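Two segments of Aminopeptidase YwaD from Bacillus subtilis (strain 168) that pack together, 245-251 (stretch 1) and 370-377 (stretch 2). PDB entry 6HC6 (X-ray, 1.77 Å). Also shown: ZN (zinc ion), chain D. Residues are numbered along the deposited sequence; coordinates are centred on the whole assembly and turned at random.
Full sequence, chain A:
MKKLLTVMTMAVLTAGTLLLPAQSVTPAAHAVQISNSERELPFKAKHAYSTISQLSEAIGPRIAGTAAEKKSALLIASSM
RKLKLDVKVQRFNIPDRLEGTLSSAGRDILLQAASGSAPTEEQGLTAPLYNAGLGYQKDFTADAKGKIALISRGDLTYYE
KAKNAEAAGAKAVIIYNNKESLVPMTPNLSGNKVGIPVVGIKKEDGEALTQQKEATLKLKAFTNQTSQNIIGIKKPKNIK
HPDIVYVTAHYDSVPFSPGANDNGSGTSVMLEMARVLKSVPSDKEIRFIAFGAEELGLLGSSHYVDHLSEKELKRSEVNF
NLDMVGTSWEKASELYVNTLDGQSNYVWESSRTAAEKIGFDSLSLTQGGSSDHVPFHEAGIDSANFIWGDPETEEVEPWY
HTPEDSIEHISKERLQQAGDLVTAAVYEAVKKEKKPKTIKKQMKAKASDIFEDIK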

# COMPACT_ATOMS: atom_id res chain seq x y z
N VAL A 245 2.10 12.23 18.39
CA VAL A 245 2.77 11.02 17.92
C VAL A 245 1.76 10.22 17.11
O VAL A 245 0.62 10.03 17.55
N TYR A 246 2.15 9.81 15.90
CA TYR A 246 1.27 9.08 15.01
C TYR A 246 1.72 7.63 14.90
O TYR A 246 2.89 7.36 14.63
N VAL A 247 0.80 6.69 15.12
CA VAL A 247 1.05 5.26 14.92
C VAL A 247 0.07 4.80 13.85
O VAL A 247 -1.15 4.92 14.04
N THR A 248 0.60 4.35 12.70
CA THR A 248 -0.23 4.28 11.51
C THR A 248 0.02 3.00 10.72
O THR A 248 1.09 2.38 10.79
N ALA A 249 -0.99 2.62 9.95
CA ALA A 249 -0.93 1.42 9.12
C ALA A 249 -2.06 1.49 8.10
O ALA A 249 -3.15 1.93 8.45
N HIS A 250 -1.81 1.06 6.87
CA HIS A 250 -2.88 1.06 5.88
C HIS A 250 -3.65 -0.25 5.94
O HIS A 250 -3.08 -1.32 6.16
N TYR A 251 -4.97 -0.17 5.74
CA TYR A 251 -5.81 -1.35 5.90
C TYR A 251 -6.42 -1.80 4.58
O TYR A 251 -7.21 -2.75 4.58
N SER A 370 7.26 4.61 -0.39
CA SER A 370 6.14 3.79 -0.86
C SER A 370 5.31 3.21 0.28
O SER A 370 4.78 2.10 0.17
N SER A 371 5.18 3.94 1.38
CA SER A 371 4.15 3.64 2.38
C SER A 371 3.77 4.94 3.05
O SER A 371 4.26 6.02 2.69
N ASP A 372 2.91 4.85 4.05
CA ASP A 372 2.23 6.03 4.56
C ASP A 372 3.11 6.93 5.42
O ASP A 372 2.66 8.01 5.80
N HIS A 373 4.35 6.54 5.71
CA HIS A 373 5.26 7.47 6.35
C HIS A 373 5.66 8.60 5.41
O HIS A 373 6.16 9.63 5.88
N VAL A 374 5.46 8.44 4.11
CA VAL A 374 6.05 9.37 3.15
C VAL A 374 5.37 10.73 3.25
O VAL A 374 6.08 11.74 3.27
N PRO A 375 4.04 10.83 3.28
CA PRO A 375 3.44 12.17 3.43
C PRO A 375 3.86 12.88 4.71
O PRO A 375 3.98 14.11 4.72
N PHE A 376 4.07 12.13 5.80
CA PHE A 376 4.58 12.76 7.02
C PHE A 376 5.97 13.33 6.79
O PHE A 376 6.25 14.47 7.16
N HIS A 377 6.84 12.54 6.15
CA HIS A 377 8.20 13.02 5.87
C HIS A 377 8.17 14.25 4.98
O HIS A 377 8.93 15.20 5.20

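Stretch 1 is mostly a strand, Val245 to His250. Stretch 2 begins as a loop and runs into a helix. The contact is small, with 256 Å² buried over both sides. No direct hydrogen bond crosses it. Phe376, Asp372 and Tyr246 cover the most surface.

The strand alternates. Tyr246, Thr248 and His250 point their CA-to-CB bonds toward stretch 2. Val245 and Val247 are out of its reach, and the Ala249 methyl points away.

Phe376 is the main apolar element. It points toward the strand with chi1 at -73° (m) and chi2 at -86°. Its ring presents an edge to the face of the Tyr246 ring. The centroids are 4.8 Å apart and the planes meet at 52°. The closest approach is Phe376 CE1 to Tyr246 CG, 3.5 Å. Tyr246 also has an m rotamer, with chi1 at -54° and chi2 at -96°. The CA atoms of Tyr246 and Phe376 are 9.4 Å apart, and the two side chains together span the gap. The Tyr246 OH is hydrogen-bonded elsewhere in the structure, so the polar end of this ring is satisfied.

Thr248 adds a looser contact to the same phenyl ring. Its chi1 is 68° (p). Thr248 CG2 lies 4.5 Å from Phe376 CZ, while its OG1 is hydrogen-bonded elsewhere.

Asp372 holds the polar end of the contact. It points toward the strand, with chi1 at -68° (m) and chi2 at 125°. Asp372 OD1 comes within 3.1 Å of His250 CB. This is a close approach to a carbon, not a hydrogen bond. The other oxygen, OD2, is bonded elsewhere.

Water 1 bridges the two stretches here. It donates to Asp372 OD1 at 2.7 Å from the water oxygen. It also accepts a weak hydrogen bond from His250 N, with its oxygen 2.9 Å from that nitrogen. A further weak bond runs from the water to Ser371 OG, at 3.3 Å from its oxygen. The water thus links the strand backbone to two side chains of the loop.

Ser371 points sideways, with chi1 at -166° (t). Its OG lies near the plane of the His250 ring, at the edge, 4.4 Å from His250 CD2.

His250 has chi1 at 74° (p) and chi2 at 92°. His250 NE2 binds the zinc ion ZN at 2.2 Å. Waters 2 and 3 and three atoms from elsewhere in the structure also bind the metal. His250 ND1 is hydrogen-bonded just outside the stretches, so both ring nitrogens have partners.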

# COMPACT_ATOMS: atom_id res chain seq x y z
CB VAL A 245 3.30 10.20 19.12
CG1 VAL A 245 3.80 8.80 18.69
CG2 VAL A 245 4.38 10.98 19.86
CB TYR A 246 1.26 9.71 13.61
CG TYR A 246 0.93 11.20 13.57
CD1 TYR A 246 -0.37 11.63 13.32
CD2 TYR A 246 1.92 12.16 13.73
CE1 TYR A 246 -0.67 12.96 13.26
CE2 TYR A 246 1.62 13.50 13.66
CZ TYR A 246 0.32 13.89 13.43
OH TYR A 246 -0.00 15.22 13.36
CB VAL A 247 0.88 4.45 16.21
CG1 VAL A 247 1.27 2.98 15.95
CG2 VAL A 247 1.72 5.04 17.32
CB THR A 248 -0.03 5.50 10.59
OG1 THR A 248 1.29 5.48 10.03
CG2 THR A 248 -0.24 6.82 11.35
CB ALA A 249 -1.09 0.17 9.98
CB HIS A 250 -2.35 1.34 4.47
CG HIS A 250 -1.61 0.20 3.81
ND1 HIS A 250 -2.23 -0.72 3.01
CD2 HIS A 250 -0.28 -0.07 3.75
CE1 HIS A 250 -1.33 -1.57 2.53
NE2 HIS A 250 -0.13 -1.18 2.93
CB TYR A 251 -6.89 -1.08 6.96
CG TYR A 251 -7.95 -0.09 6.54
CD1 TYR A 251 -7.73 1.28 6.65
CD2 TYR A 251 -9.17 -0.52 6.08
CE1 TYR A 251 -8.70 2.19 6.25
CE2 TYR A 251 -10.16 0.39 5.70
CZ TYR A 251 -9.91 1.74 5.78
OH TYR A 251 -10.87 2.65 5.41
CB SER A 370 6.63 2.68 -1.80
OG SER A 370 7.37 3.26 -2.86
CB SER A 371 4.61 2.59 3.40
OG SER A 371 3.47 2.12 4.11
CB ASP A 372 0.99 5.60 5.33
CG ASP A 372 -0.06 4.99 4.42
OD1 ASP A 372 -0.47 3.85 4.70
OD2 ASP A 372 -0.48 5.65 3.43
CB HIS A 373 6.51 6.75 6.83
CG HIS A 373 7.31 6.13 5.73
ND1 HIS A 373 6.78 5.19 4.86
CD2 HIS A 373 8.60 6.29 5.36
CE1 HIS A 373 7.71 4.82 4.01
NE2 HIS A 373 8.83 5.48 4.28
CB VAL A 374 6.01 8.81 1.72
CG1 VAL A 374 6.40 9.89 0.71
CG2 VAL A 374 6.95 7.61 1.59
CB PRO A 375 1.93 11.88 3.41
CG PRO A 375 1.82 10.66 2.59
CD PRO A 375 3.01 9.83 2.95
CB PHE A 376 4.59 11.74 8.16
CG PHE A 376 3.23 11.42 8.68
CD1 PHE A 376 2.65 12.22 9.67
CD2 PHE A 376 2.50 10.36 8.17
CE1 PHE A 376 1.38 11.94 10.15
CE2 PHE A 376 1.23 10.07 8.64
CZ PHE A 376 0.67 10.86 9.65
CB HIS A 377 9.00 11.90 5.21
CG HIS A 377 10.44 12.26 4.95
ND1 HIS A 377 11.47 11.78 5.73
CD2 HIS A 377 11.00 13.06 4.02
CE1 HIS A 377 12.61 12.28 5.29
NE2 HIS A 377 12.36 13.05 4.25
ZN ZN D . 1.78 -2.01 2.37
O HOH W 1 0.86 2.06 6.16
O HOH W 2 3.55 -2.25 1.47
O HOH W 3 1.37 -1.44 0.42